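PDB 3S52: putative fumarylacetoacetate hydrolase family protein from Yersinia pestis, which is of unassigned function but probably belongs to the fumarylacetoacetate hydrolase family, has more strand than helix and assembles as a dimer. Local coordinates for residues V78-P83 / P173-M178. Residues are numbered along the deposited sequence; the frame is centred on the assembly and turned at random.
Sequences VLIGTP and PLISYM
Helix-on-sheet packing in the fumarylacetoacetate hydrolase-type fold brings Ile-175, on helix 171-181, against Val-78 and Ile-80 at the end of strand 70-80. The terminal methyl of Ile-175 makes the closest approaches from the helix side. CD1 of Ile-175 lies 4.0 Å from CG1 of Val-78, whose side chain runs at a slant to that of the isoleucine, and 4.1 Å from CD1 of Ile-80, which it meets tip to tip. The CG1-CD1 arm of Ile-175 is fully extended (chi2 179°), so that its methyl reaches the strand although the CA atoms of Val-78 and Ile-175 are 9.4 Å apart. On Ile-80 the outer arm is instead bent (chi2 -57°), and its CD1 ends up close to the same methyl. Val-78 and Ile-80, two apart on the strand, both turn their side chains to the helix, while Leu-79 between them packs on Phe-17 and Ala-97. Val-92 of helix 89-95 and Leu-184 also touch Ile-175. The contact is small, burying 98 Å². No hydrogen bond joins the segments: three buried aliphatic side chains meet through methyl groups at van der Waals distance, joining helix to strand by dispersion and the exclusion of water.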
loop_
_atom_site.group_PDB
_atom_site.type_symbol
_atom_site.label_atom_id
_atom_site.label_comp_id
_atom_site.label_asym_id
_atom_site.label_seq_id
_atom_site.Cartn_x
_atom_site.Cartn_y
_atom_site.Cartn_z
ATOM N N VAL A 78 8.441 -14.015 1.165
ATOM C CA VAL A 78 8.015 -14.912 2.227
ATOM C C VAL A 78 6.493 -14.879 2.281
ATOM O O VAL A 78 5.895 -13.805 2.310
ATOM C CB VAL A 78 8.574 -14.439 3.577
ATOM C CG1 VAL A 78 8.165 -15.370 4.694
ATOM C CG2 VAL A 78 10.091 -14.290 3.497
ATOM N N LEU A 79 5.875 -16.053 2.263
ATOM C CA LEU A 79 4.421 -16.169 2.330
ATOM C C LEU A 79 3.989 -16.404 3.770
ATOM O O LEU A 79 4.461 -17.339 4.429
ATOM C CB LEU A 79 3.944 -17.327 1.437
ATOM C CG LEU A 79 2.441 -17.649 1.351
ATOM C CD1 LEU A 79 1.632 -16.483 0.825
ATOM C CD2 LEU A 79 2.199 -18.883 0.487
ATOM N N ILE A 80 3.089 -15.555 4.256
ATOM C CA ILE A 80 2.561 -15.699 5.597
ATOM C C ILE A 80 1.357 -16.652 5.576
ATOM O O ILE A 80 0.436 -16.469 4.784
ATOM C CB ILE A 80 2.124 -14.340 6.196
ATOM C CG1 ILE A 80 3.252 -13.297 6.110
ATOM C CG2 ILE A 80 1.651 -14.531 7.632
ATOM C CD1 ILE A 80 4.539 -13.718 6.798
ATOM N N GLY A 81 1.374 -17.672 6.430
ATOM C CA GLY A 81 0.273 -18.630 6.488
ATOM C C GLY A 81 -0.646 -18.485 7.691
ATOM O O GLY A 81 -1.694 -19.131 7.757
ATOM N N THR A 82 -0.249 -17.650 8.650
ATOM C CA THR A 82 -1.020 -17.436 9.872
ATOM C C THR A 82 -0.961 -15.959 10.203
ATOM O O THR A 82 0.111 -15.377 10.160
ATOM C CB THR A 82 -0.382 -18.205 11.053
ATOM O OG1 THR A 82 -0.251 -19.595 10.720
ATOM C CG2 THR A 82 -1.211 -18.055 12.324
ATOM N N PRO A 83 -2.092 -15.359 10.609
ATOM C CA PRO A 83 -2.062 -13.902 10.771
ATOM C C PRO A 83 -1.121 -13.459 11.880
ATOM O O PRO A 83 -0.968 -14.123 12.911
ATOM C CB PRO A 83 -3.519 -13.544 11.095
ATOM C CG PRO A 83 -4.126 -14.824 11.625
ATOM C CD PRO A 83 -3.423 -15.930 10.879
ATOM N N PRO A 173 13.099 -11.074 12.733
ATOM C CA PRO A 173 12.911 -9.749 13.338
ATOM C C PRO A 173 12.283 -8.727 12.381
ATOM O O PRO A 173 11.585 -7.812 12.830
ATOM C CB PRO A 173 14.336 -9.312 13.716
ATOM C CG PRO A 173 15.276 -10.287 12.984
ATOM C CD PRO A 173 14.489 -11.562 12.844
ATOM N N LEU A 174 12.529 -8.858 11.083
ATOM C CA LEU A 174 11.937 -7.908 10.138
ATOM C C LEU A 174 10.412 -8.053 10.155
ATOM O O LEU A 174 9.661 -7.076 10.286
ATOM C CB LEU A 174 12.471 -8.139 8.714
ATOM C CG LEU A 174 11.887 -7.249 7.604
ATOM C CD1 LEU A 174 12.295 -5.804 7.771
ATOM C CD2 LEU A 174 12.331 -7.763 6.230
ATOM N N ILE A 175 9.956 -9.288 10.033
ATOM C CA ILE A 175 8.533 -9.533 9.958
ATOM C C ILE A 175 7.890 -9.188 11.292
ATOM O O ILE A 175 6.786 -8.656 11.343
ATOM C CB ILE A 175 8.215 -10.972 9.529
ATOM C CG1 ILE A 175 8.696 -11.204 8.096
ATOM C CG2 ILE A 175 6.721 -11.229 9.615
ATOM C CD1 ILE A 175 8.442 -12.629 7.588
ATOM N N SER A 176 8.600 -9.465 12.377
ATOM C CA SER A 176 8.113 -9.089 13.688
ATOM C C SER A 176 7.903 -7.580 13.715
ATOM O O SER A 176 6.838 -7.088 14.088
ATOM C CB SER A 176 9.107 -9.526 14.767
ATOM O OG SER A 176 8.674 -9.117 16.045
ATOM N N TYR A 177 8.922 -6.849 13.291
ATOM C CA TYR A 177 8.834 -5.395 13.219
ATOM C C TYR A 177 7.647 -4.898 12.374
ATOM O O TYR A 177 6.852 -4.066 12.844
ATOM C CB TYR A 177 10.157 -4.804 12.718
ATOM C CG TYR A 177 10.129 -3.301 12.578
ATOM C CD1 TYR A 177 10.104 -2.471 13.698
ATOM C CD2 TYR A 177 10.102 -2.710 11.327
ATOM C CE1 TYR A 177 10.066 -1.080 13.565
ATOM C CE2 TYR A 177 10.074 -1.326 11.181
ATOM C CZ TYR A 177 10.055 -0.517 12.297
ATOM O OH TYR A 177 10.018 0.858 12.126
HETATM N N MSE A 178 7.515 -5.407 11.149
HETATM C CA MSE A 178 6.405 -5.018 10.261
HETATM C C MSE A 178 5.049 -5.194 10.943
HETATM O O MSE A 178 4.147 -4.376 10.792
HETATM C CB MSE A 178 6.403 -5.842 8.966
HETATM C CG MSE A 178 7.591 -5.616 8.056
HETATM SE SE MSE A 178 7.677 -7.013 6.649
HETATM C CE MSE A 178 9.026 -6.130 5.478
#